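Long-range contacts in nudix hydrolase DR_0079 (Deinococcus radiodurans, PDB 2O5F), which hydrolyses nucleoside di- and triphosphates to monophosphates with magnesium as cofactor, showing a marked preference for CDP and CTP: residues E7-R15 with V19-P27; L102-S113 with D158-Y167. All blocks are in the same frame, centred on the assembly; numbering follows the deposited sequence.

Interaction 1: residues E7-R15 with V19-P27; sequences ERLDLVNER and VGQILRTDP
Leu11 lays its branched end across Ile22 at about a right angle, Leu11 CD2 resting 3.6 Å from Ile22 CG2. Its other methyl, CD1, lies over the backbone of Gln21, and CB packs against Gly20. There is little room for a CB at Gly20, between Leu11 CD1 and the carbonyl O of Val19, so glycine suits the place. Leu9 shares this face: its CD1 runs beside the Arg24 chain, 3.9 Å from Arg24 CD, so the aliphatic part of the arginine extends the apolar cover. At the turn end, beyond Leu11, Val19 lies crosswise to the Asn13 side chain, its CG1 near ND2 and CB.

The two strands form an antiparallel beta hairpin, a separate two-stranded sheet in this Nudix hydrolase. Leu9 and Ile22 are a hydrogen-bonded pair, with Leu9 N to Ile22 O at 2.7 Å; Arg24 N adds a nearly straight bond to Glu7 O at the open end, where a water joins Glu7 O to Thr25 OG1.

The other face carries Arg8, Asp10, Gln21 and Leu23. Gln21 turns back at chi2 (74°), which brings NE2 to Asp10 OD2 at 2.8 Å, in the amide plane but 34° out of the carboxylate plane, on its anti side. The same oxygen bonds to Ser74 OG and OD1 to Gly75 N, so the buried carboxylate ties the hairpin to the Nudix box.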
loop_
_atom_site.group_PDB
_atom_site.type_symbol
_atom_site.label_atom_id
_atom_site.label_comp_id
_atom_site.label_asym_id
_atom_site.label_seq_id
_atom_site.Cartn_x
_atom_site.Cartn_y
_atom_site.Cartn_z
ATOM N N GLU A 7 14.883 -3.609 9.047
ATOM C CA GLU A 7 15.756 -2.980 8.017
ATOM C C GLU A 7 16.233 -3.978 6.956
ATOM O O GLU A 7 16.869 -3.590 5.974
ATOM C CB GLU A 7 16.961 -2.316 8.687
ATOM C CG GLU A 7 17.720 -3.210 9.656
ATOM C CD GLU A 7 18.944 -2.526 10.234
ATOM O OE1 GLU A 7 19.561 -3.094 11.162
ATOM O OE2 GLU A 7 19.294 -1.424 9.756
ATOM N N ARG A 8 15.931 -5.258 7.156
ATOM C CA ARG A 8 16.321 -6.290 6.200
ATOM C C ARG A 8 15.096 -6.774 5.428
ATOM O O ARG A 8 14.035 -6.995 6.009
ATOM C CB ARG A 8 16.975 -7.466 6.925
ATOM C CG ARG A 8 17.662 -8.451 5.999
ATOM C CD ARG A 8 18.692 -9.273 6.760
ATOM N NE ARG A 8 19.691 -8.410 7.385
ATOM C CZ ARG A 8 20.733 -8.854 8.081
ATOM N NH1 ARG A 8 20.918 -10.160 8.239
ATOM N NH2 ARG A 8 21.591 -7.993 8.621
ATOM N N LEU A 9 15.252 -6.939 4.118
ATOM C CA LEU A 9 14.158 -7.378 3.260
ATOM C C LEU A 9 14.502 -8.680 2.548
ATOM O O LEU A 9 15.678 -8.990 2.328
ATOM C CB LEU A 9 13.859 -6.307 2.207
ATOM C CG LEU A 9 13.712 -4.871 2.715
ATOM C CD1 LEU A 9 13.521 -3.919 1.546
ATOM C CD2 LEU A 9 12.550 -4.800 3.679
ATOM N N ASP A 10 13.474 -9.441 2.191
ATOM C CA ASP A 10 13.673 -10.693 1.464
ATOM C C ASP A 10 13.802 -10.359 -0.024
ATOM O O ASP A 10 13.124 -9.466 -0.522
ATOM C CB ASP A 10 12.472 -11.633 1.666
ATOM C CG ASP A 10 12.571 -12.458 2.938
ATOM O OD1 ASP A 10 11.509 -12.899 3.440
ATOM O OD2 ASP A 10 13.703 -12.685 3.425
ATOM N N LEU A 11 14.692 -11.062 -0.718
ATOM C CA LEU A 11 14.869 -10.879 -2.153
ATOM C C LEU A 11 14.024 -11.973 -2.803
ATOM O O LEU A 11 14.031 -13.117 -2.346
ATOM C CB LEU A 11 16.339 -11.053 -2.559
ATOM C CG LEU A 11 17.324 -9.930 -2.230
ATOM C CD1 LEU A 11 18.755 -10.420 -2.453
ATOM C CD2 LEU A 11 17.026 -8.708 -3.104
ATOM N N VAL A 12 13.291 -11.627 -3.856
ATOM C CA VAL A 12 12.443 -12.602 -4.533
ATOM C C VAL A 12 12.688 -12.612 -6.034
ATOM O O VAL A 12 13.140 -11.614 -6.604
ATOM C CB VAL A 12 10.934 -12.314 -4.261
ATOM C CG1 VAL A 12 10.645 -12.409 -2.779
ATOM C CG2 VAL A 12 10.560 -10.934 -4.790
ATOM N N ASN A 13 12.401 -13.750 -6.664
ATOM C CA ASN A 13 12.564 -13.900 -8.109
ATOM C C ASN A 13 11.253 -13.589 -8.827
ATOM O O ASN A 13 10.292 -13.131 -8.209
ATOM C CB ASN A 13 13.020 -15.327 -8.473
ATOM C CG ASN A 13 12.016 -16.400 -8.056
ATOM O OD1 ASN A 13 10.819 -16.146 -7.933
ATOM N ND2 ASN A 13 12.509 -17.614 -7.857
ATOM N N GLU A 14 11.218 -13.847 -10.133
ATOM C CA GLU A 14 10.029 -13.602 -10.942
ATOM C C GLU A 14 8.777 -14.339 -10.485
ATOM O O GLU A 14 7.656 -13.930 -10.794
ATOM C CB GLU A 14 10.297 -13.955 -12.408
ATOM C CG GLU A 14 10.995 -12.869 -13.193
ATOM C CD GLU A 14 12.460 -12.710 -12.839
ATOM O OE1 GLU A 14 13.059 -11.701 -13.281
ATOM O OE2 GLU A 14 13.015 -13.589 -12.139
ATOM N N ARG A 15 8.971 -15.440 -9.771
ATOM C CA ARG A 15 7.854 -16.247 -9.279
ATOM C C ARG A 15 7.476 -15.858 -7.849
ATOM O O ARG A 15 6.622 -16.493 -7.223
ATOM C CB ARG A 15 8.237 -17.730 -9.315
ATOM C CG ARG A 15 8.449 -18.311 -10.706
ATOM C CD ARG A 15 7.140 -18.377 -11.474
ATOM N NE ARG A 15 7.206 -19.246 -12.654
ATOM C CZ ARG A 15 7.997 -19.043 -13.704
ATOM N NH1 ARG A 15 8.807 -17.996 -13.741
ATOM N NH2 ARG A 15 7.971 -19.886 -14.727
ATOM N N VAL A 19 14.919 -15.743 -2.633
ATOM C CA VAL A 19 16.233 -16.200 -3.080
ATOM C C VAL A 19 17.394 -15.536 -2.337
ATOM O O VAL A 19 18.550 -15.677 -2.735
ATOM C CB VAL A 19 16.423 -15.933 -4.588
ATOM C CG1 VAL A 19 15.392 -16.717 -5.393
ATOM C CG2 VAL A 19 16.283 -14.442 -4.872
ATOM N N GLY A 20 17.086 -14.808 -1.268
ATOM C CA GLY A 20 18.127 -14.140 -0.502
ATOM C C GLY A 20 17.558 -12.977 0.297
ATOM O O GLY A 20 16.342 -12.850 0.411
ATOM N N GLN A 21 18.434 -12.139 0.847
ATOM C CA GLN A 21 18.027 -10.975 1.630
ATOM C C GLN A 21 18.867 -9.758 1.277
ATOM O O GLN A 21 19.952 -9.879 0.704
ATOM C CB GLN A 21 18.176 -11.234 3.134
ATOM C CG GLN A 21 17.096 -12.081 3.782
ATOM C CD GLN A 21 17.209 -13.548 3.426
ATOM O OE1 GLN A 21 18.308 -14.112 3.406
ATOM N NE2 GLN A 21 16.069 -14.186 3.175
ATOM N N ILE A 22 18.370 -8.580 1.634
ATOM C CA ILE A 22 19.088 -7.351 1.355
ATOM C C ILE A 22 18.666 -6.268 2.342
ATOM O O ILE A 22 17.526 -6.249 2.813
ATOM C CB ILE A 22 18.823 -6.874 -0.095
ATOM C CG1 ILE A 22 19.703 -5.663 -0.421
ATOM C CG2 ILE A 22 17.350 -6.503 -0.269
ATOM C CD1 ILE A 22 19.602 -5.223 -1.858
ATOM N N LEU A 23 19.602 -5.385 2.671
ATOM C CA LEU A 23 19.314 -4.291 3.578
ATOM C C LEU A 23 18.513 -3.237 2.829
ATOM O O LEU A 23 18.799 -2.920 1.672
ATOM C CB LEU A 23 20.609 -3.679 4.111
ATOM C CG LEU A 23 21.406 -4.537 5.094
ATOM C CD1 LEU A 23 22.752 -3.881 5.368
ATOM C CD2 LEU A 23 20.616 -4.705 6.386
ATOM N N ARG A 24 17.498 -2.713 3.502
ATOM C CA ARG A 24 16.617 -1.687 2.951
ATOM C C ARG A 24 17.387 -0.472 2.418
ATOM O O ARG A 24 16.975 0.154 1.436
ATOM C CB ARG A 24 15.643 -1.238 4.041
ATOM C CG ARG A 24 14.853 0.019 3.721
ATOM C CD ARG A 24 13.781 -0.239 2.688
ATOM N NE ARG A 24 13.015 0.966 2.389
ATOM C CZ ARG A 24 13.479 1.995 1.684
ATOM N NH1 ARG A 24 14.715 1.969 1.198
ATOM N NH2 ARG A 24 12.704 3.049 1.459
ATOM N N THR A 25 18.501 -0.145 3.067
ATOM C CA THR A 25 19.306 1.005 2.663
ATOM C C THR A 25 20.465 0.665 1.730
ATOM O O THR A 25 21.287 1.529 1.414
ATOM C CB THR A 25 19.871 1.738 3.895
ATOM O OG1 THR A 25 20.638 0.825 4.689
ATOM C CG2 THR A 25 18.740 2.315 4.736
ATOM N N ASP A 26 20.519 -0.585 1.281
ATOM C CA ASP A 26 21.583 -1.025 0.388
ATOM C C ASP A 26 21.449 -0.336 -0.967
ATOM O O ASP A 26 20.388 -0.361 -1.589
ATOM C CB ASP A 26 21.520 -2.550 0.205
ATOM C CG ASP A 26 22.786 -3.119 -0.423
ATOM O OD1 ASP A 26 23.174 -2.664 -1.519
ATOM O OD2 ASP A 26 23.394 -4.026 0.183
ATOM N N PRO A 27 22.530 0.300 -1.443
ATOM C CA PRO A 27 22.519 0.991 -2.735
ATOM C C PRO A 27 22.200 0.085 -3.926
ATOM O O PRO A 27 21.806 0.567 -4.987
ATOM C CB PRO A 27 23.927 1.587 -2.816
ATOM C CG PRO A 27 24.744 0.612 -2.020
ATOM C CD PRO A 27 23.863 0.379 -0.826
HETATM O O HOH W 1 18.570 -0.962 6.293
#

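Interaction 2: residues L102-S113 with D158-Y167; sequences LASFSPFQTTLS and DLAELVRRCY
Leu102 pushes CD2 against the last turn of helix 159-166, 3.6 Å from Cys166 CB and close to the Tyr167 phenol, whose hydroxyl bonds to Glu120. This is the alpha-plus-beta packing of the Nudix domain: the C-terminal helix lies against edge strand 98-105 of the mixed sheet and the loop that follows. Leu102 and Ala103 form a classic beta bulge opposite Val118, both directed to the helix; the short Ala103 side chain reaches only loosely toward Cys166 SG. Phe105 receives Cys166 SG at its ring edge, 5.2 Å from the centroid, while Arg165 CB comes 3.7 Å from Phe105 CZ.

In the loop, Thr110 sets CG2 over the centre of one face of the Arg165 guanidinium, 3.4 Å from CZ. Its OG1 donates to Ser106 O and accepts from Leu112 N (an ST turn), fixing its rotation. Thr111 then meets Glu161 twice: N donates to the syn lone pair of OE2 at 3.0 Å, and OG1 makes a very short bond to OE1. Glu161 CG lies anti to the backbone N (chi1 176°) and the chain stays extended, carrying the carboxylate out to the loop. Within the helix, Arg165 NE forms a salt bridge to the anti lone pair of the same Glu161 OE2, 2.7 Å away. A leucine in place of Glu161 would probably leave Thr111 N and OG1 without their acceptors and the Arg165 guanidinium freer to turn.

Leu112 packs CD2 on Asp158 CB and CD1 on Leu162. Ser113 grips one oxygen with two donors, N at 2.9 Å and OG at 2.6 Å from Asp158 OD2.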
loop_
_atom_site.group_PDB
_atom_site.type_symbol
_atom_site.label_atom_id
_atom_site.label_comp_id
_atom_site.label_asym_id
_atom_site.label_seq_id
_atom_site.Cartn_x
_atom_site.Cartn_y
_atom_site.Cartn_z
ATOM N N LEU A 102 -7.306 -8.147 -2.083
ATOM C CA LEU A 102 -7.991 -7.587 -3.234
ATOM C C LEU A 102 -7.344 -8.108 -4.515
ATOM O O LEU A 102 -8.030 -8.494 -5.465
ATOM C CB LEU A 102 -7.925 -6.060 -3.180
ATOM C CG LEU A 102 -8.940 -5.264 -4.002
ATOM C CD1 LEU A 102 -10.358 -5.608 -3.552
ATOM C CD2 LEU A 102 -8.675 -3.776 -3.822
ATOM N N ALA A 103 -6.018 -8.132 -4.530
ATOM C CA ALA A 103 -5.282 -8.602 -5.690
ATOM C C ALA A 103 -3.808 -8.768 -5.374
ATOM O O ALA A 103 -3.329 -8.323 -4.333
ATOM C CB ALA A 103 -5.451 -7.621 -6.849
ATOM N N SER A 104 -3.099 -9.416 -6.291
ATOM C CA SER A 104 -1.662 -9.644 -6.175
ATOM C C SER A 104 -1.050 -9.239 -7.514
ATOM O O SER A 104 -1.618 -9.527 -8.566
ATOM C CB SER A 104 -1.383 -11.125 -5.897
ATOM O OG SER A 104 -1.863 -11.503 -4.616
ATOM N N PHE A 105 0.099 -8.569 -7.480
ATOM C CA PHE A 105 0.746 -8.126 -8.713
ATOM C C PHE A 105 2.241 -8.376 -8.767
ATOM O O PHE A 105 2.912 -8.387 -7.739
ATOM C CB PHE A 105 0.532 -6.626 -8.921
ATOM C CG PHE A 105 -0.904 -6.219 -9.039
ATOM C CD1 PHE A 105 -1.663 -6.603 -10.142
ATOM C CD2 PHE A 105 -1.492 -5.437 -8.053
ATOM C CE1 PHE A 105 -2.995 -6.207 -10.261
ATOM C CE2 PHE A 105 -2.823 -5.034 -8.157
ATOM C CZ PHE A 105 -3.576 -5.417 -9.261
ATOM N N SER A 106 2.744 -8.547 -9.989
ATOM C CA SER A 106 4.164 -8.735 -10.244
ATOM C C SER A 106 4.685 -7.472 -10.933
ATOM O O SER A 106 3.992 -6.877 -11.767
ATOM C CB SER A 106 4.406 -9.941 -11.162
ATOM O OG SER A 106 5.645 -9.799 -11.850
ATOM N N PRO A 107 5.908 -7.046 -10.582
ATOM C CA PRO A 107 6.576 -5.863 -11.135
ATOM C C PRO A 107 6.910 -6.024 -12.619
ATOM O O PRO A 107 7.185 -5.041 -13.311
ATOM C CB PRO A 107 7.859 -5.759 -10.315
ATOM C CG PRO A 107 7.608 -6.586 -9.107
ATOM C CD PRO A 107 6.752 -7.705 -9.573
ATOM N N PHE A 108 6.936 -7.264 -13.098
ATOM C CA PHE A 108 7.259 -7.506 -14.503
ATOM C C PHE A 108 6.031 -7.676 -15.382
ATOM O O PHE A 108 6.140 -7.674 -16.605
ATOM C CB PHE A 108 8.154 -8.738 -14.650
ATOM C CG PHE A 108 9.384 -8.680 -13.807
ATOM C CD1 PHE A 108 9.388 -9.227 -12.532
ATOM C CD2 PHE A 108 10.528 -8.035 -14.263
ATOM C CE1 PHE A 108 10.515 -9.132 -11.715
ATOM C CE2 PHE A 108 11.661 -7.934 -13.453
ATOM C CZ PHE A 108 11.653 -8.485 -12.177
ATOM N N GLN A 109 4.861 -7.813 -14.765
ATOM C CA GLN A 109 3.628 -7.977 -15.526
ATOM C C GLN A 109 2.773 -6.715 -15.528
ATOM O O GLN A 109 1.717 -6.673 -16.159
ATOM C CB GLN A 109 2.806 -9.126 -14.956
ATOM C CG GLN A 109 3.481 -10.474 -15.044
ATOM C CD GLN A 109 2.552 -11.582 -14.604
ATOM O OE1 GLN A 109 2.035 -11.558 -13.490
ATOM N NE2 GLN A 109 2.328 -12.556 -15.479
ATOM N N THR A 110 3.245 -5.696 -14.818
ATOM C CA THR A 110 2.556 -4.417 -14.687
ATOM C C THR A 110 3.623 -3.338 -14.580
ATOM O O THR A 110 4.813 -3.617 -14.730
ATOM C CB THR A 110 1.744 -4.353 -13.381
ATOM O OG1 THR A 110 2.637 -4.457 -12.260
ATOM C CG2 THR A 110 0.723 -5.482 -13.317
ATOM N N THR A 111 3.210 -2.102 -14.326
ATOM C CA THR A 111 4.198 -1.046 -14.148
ATOM C C THR A 111 4.306 -0.695 -12.668
ATOM O O THR A 111 4.737 0.402 -12.309
ATOM C CB THR A 111 3.885 0.239 -14.977
ATOM O OG1 THR A 111 2.475 0.506 -14.976
ATOM C CG2 THR A 111 4.386 0.079 -16.398
ATOM N N LEU A 112 3.910 -1.637 -11.812
ATOM C CA LEU A 112 4.002 -1.440 -10.372
ATOM C C LEU A 112 5.452 -1.714 -9.971
ATOM O O LEU A 112 6.143 -2.523 -10.600
ATOM C CB LEU A 112 3.035 -2.365 -9.625
ATOM C CG LEU A 112 1.550 -2.053 -9.870
ATOM C CD1 LEU A 112 0.691 -3.177 -9.303
ATOM C CD2 LEU A 112 1.175 -0.712 -9.219
ATOM N N SER A 113 5.900 -1.033 -8.923
ATOM C CA SER A 113 7.283 -1.108 -8.434
ATOM C C SER A 113 7.844 -2.416 -7.854
ATOM O O SER A 113 9.015 -2.735 -8.078
ATOM C CB SER A 113 7.494 -0.003 -7.403
ATOM O OG SER A 113 6.582 -0.154 -6.336
ATOM N N ASP A 158 2.781 4.479 -7.611
ATOM C CA ASP A 158 1.899 3.380 -8.009
ATOM C C ASP A 158 0.445 3.536 -7.599
ATOM O O ASP A 158 -0.369 2.649 -7.853
ATOM C CB ASP A 158 2.414 2.045 -7.470
ATOM C CG ASP A 158 3.749 1.644 -8.073
ATOM O OD1 ASP A 158 4.019 1.990 -9.246
ATOM O OD2 ASP A 158 4.509 0.954 -7.372
ATOM N N LEU A 159 0.115 4.660 -6.976
ATOM C CA LEU A 159 -1.251 4.883 -6.522
ATOM C C LEU A 159 -2.279 4.828 -7.646
ATOM O O LEU A 159 -3.240 4.077 -7.558
ATOM C CB LEU A 159 -1.348 6.220 -5.784
ATOM C CG LEU A 159 -2.730 6.591 -5.243
ATOM C CD1 LEU A 159 -3.266 5.477 -4.339
ATOM C CD2 LEU A 159 -2.628 7.902 -4.477
ATOM N N ALA A 160 -2.073 5.614 -8.700
ATOM C CA ALA A 160 -3.010 5.638 -9.814
ATOM C C ALA A 160 -3.228 4.250 -10.419
ATOM O O ALA A 160 -4.373 3.827 -10.607
ATOM C CB ALA A 160 -2.537 6.610 -10.892
ATOM N N GLU A 161 -2.140 3.542 -10.719
ATOM C CA GLU A 161 -2.239 2.206 -11.310
ATOM C C GLU A 161 -2.960 1.219 -10.384
ATOM O O GLU A 161 -3.750 0.394 -10.851
ATOM C CB GLU A 161 -0.841 1.675 -11.683
ATOM C CG GLU A 161 -0.832 0.232 -12.219
ATOM C CD GLU A 161 0.482 -0.161 -12.910
ATOM O OE1 GLU A 161 1.507 0.517 -12.709
ATOM O OE2 GLU A 161 0.494 -1.163 -13.651
ATOM N N LEU A 162 -2.697 1.297 -9.081
ATOM C CA LEU A 162 -3.366 0.395 -8.140
ATOM C C LEU A 162 -4.870 0.639 -8.115
ATOM O O LEU A 162 -5.670 -0.309 -8.054
ATOM C CB LEU A 162 -2.810 0.567 -6.724
ATOM C CG LEU A 162 -1.451 -0.082 -6.462
ATOM C CD1 LEU A 162 -1.019 0.205 -5.025
ATOM C CD2 LEU A 162 -1.559 -1.604 -6.686
ATOM N N VAL A 163 -5.260 1.909 -8.156
ATOM C CA VAL A 163 -6.677 2.257 -8.142
ATOM C C VAL A 163 -7.359 1.761 -9.413
ATOM O O VAL A 163 -8.449 1.185 -9.360
ATOM C CB VAL A 163 -6.882 3.782 -8.016
ATOM C CG1 VAL A 163 -8.352 4.143 -8.241
ATOM C CG2 VAL A 163 -6.437 4.243 -6.642
ATOM N N ARG A 164 -6.716 1.980 -10.556
ATOM C CA ARG A 164 -7.282 1.536 -11.821
ATOM C C ARG A 164 -7.343 0.013 -11.930
ATOM O O ARG A 164 -8.346 -0.542 -12.382
ATOM C CB ARG A 164 -6.489 2.109 -13.003
ATOM C CG ARG A 164 -6.703 3.598 -13.222
ATOM C CD ARG A 164 -6.215 4.038 -14.591
ATOM N NE ARG A 164 -6.786 5.331 -14.965
ATOM C CZ ARG A 164 -6.242 6.505 -14.668
ATOM N NH1 ARG A 164 -5.101 6.563 -13.997
ATOM N NH2 ARG A 164 -6.852 7.625 -15.030
ATOM N N ARG A 165 -6.288 -0.676 -11.512
ATOM C CA ARG A 165 -6.288 -2.133 -11.605
ATOM C C ARG A 165 -7.200 -2.807 -10.585
ATOM O O ARG A 165 -7.785 -3.852 -10.869
ATOM C CB ARG A 165 -4.868 -2.686 -11.455
ATOM C CG ARG A 165 -3.975 -2.460 -12.665
ATOM C CD ARG A 165 -2.572 -2.974 -12.398
ATOM N NE ARG A 165 -1.680 -2.806 -13.546
ATOM C CZ ARG A 165 -1.706 -3.560 -14.639
ATOM N NH1 ARG A 165 -2.580 -4.549 -14.746
ATOM N NH2 ARG A 165 -0.852 -3.326 -15.628
ATOM N N CYS A 166 -7.334 -2.213 -9.405
ATOM C CA CYS A 166 -8.170 -2.808 -8.364
ATOM C C CYS A 166 -9.636 -2.401 -8.410
ATOM O O CYS A 166 -10.504 -3.160 -7.969
ATOM C CB CYS A 166 -7.600 -2.491 -6.982
ATOM S SG CYS A 166 -5.977 -3.226 -6.664
ATOM N N TYR A 167 -9.915 -1.209 -8.921
ATOM C CA TYR A 167 -11.292 -0.732 -9.009
ATOM C C TYR A 167 -11.644 -0.315 -10.439
ATOM O O TYR A 167 -11.420 0.827 -10.834
ATOM C CB TYR A 167 -11.519 0.451 -8.056
ATOM C CG TYR A 167 -11.275 0.132 -6.591
ATOM C CD1 TYR A 167 -10.038 0.380 -5.995
ATOM C CD2 TYR A 167 -12.272 -0.449 -5.812
ATOM C CE1 TYR A 167 -9.802 0.053 -4.656
ATOM C CE2 TYR A 167 -12.048 -0.782 -4.478
ATOM C CZ TYR A 167 -10.809 -0.529 -3.907
ATOM O OH TYR A 167 -10.582 -0.885 -2.596
HETATM O O HOH W 2 -0.607 -5.992 -17.035
HETATM O O HOH W 3 1.024 -1.210 -16.699
#

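Overall arrangement
The hairpin of interaction 1 is complete well before the chain reaches strand 98-105 and interaction 2, and the centres of the two contacts lie about 20 Å apart. They meet where Glu14, just past the first hairpin strand, packs on Phe108 in the loop that follows strand 98-105, with Glu14 OE1 3.7 Å from Phe108 CZ. Neither supplies the inferred magnesium ligands, Glu85 and Glu89, but the hairpin bonds directly to the Nudix box through Asp10. The Leu9 side chain is about 9 Å from that of Glu85, and the Arg24 side chain about 11 Å from that of Glu89. From interaction 2, the Leu162 side chain is about 12 Å from that of Glu89.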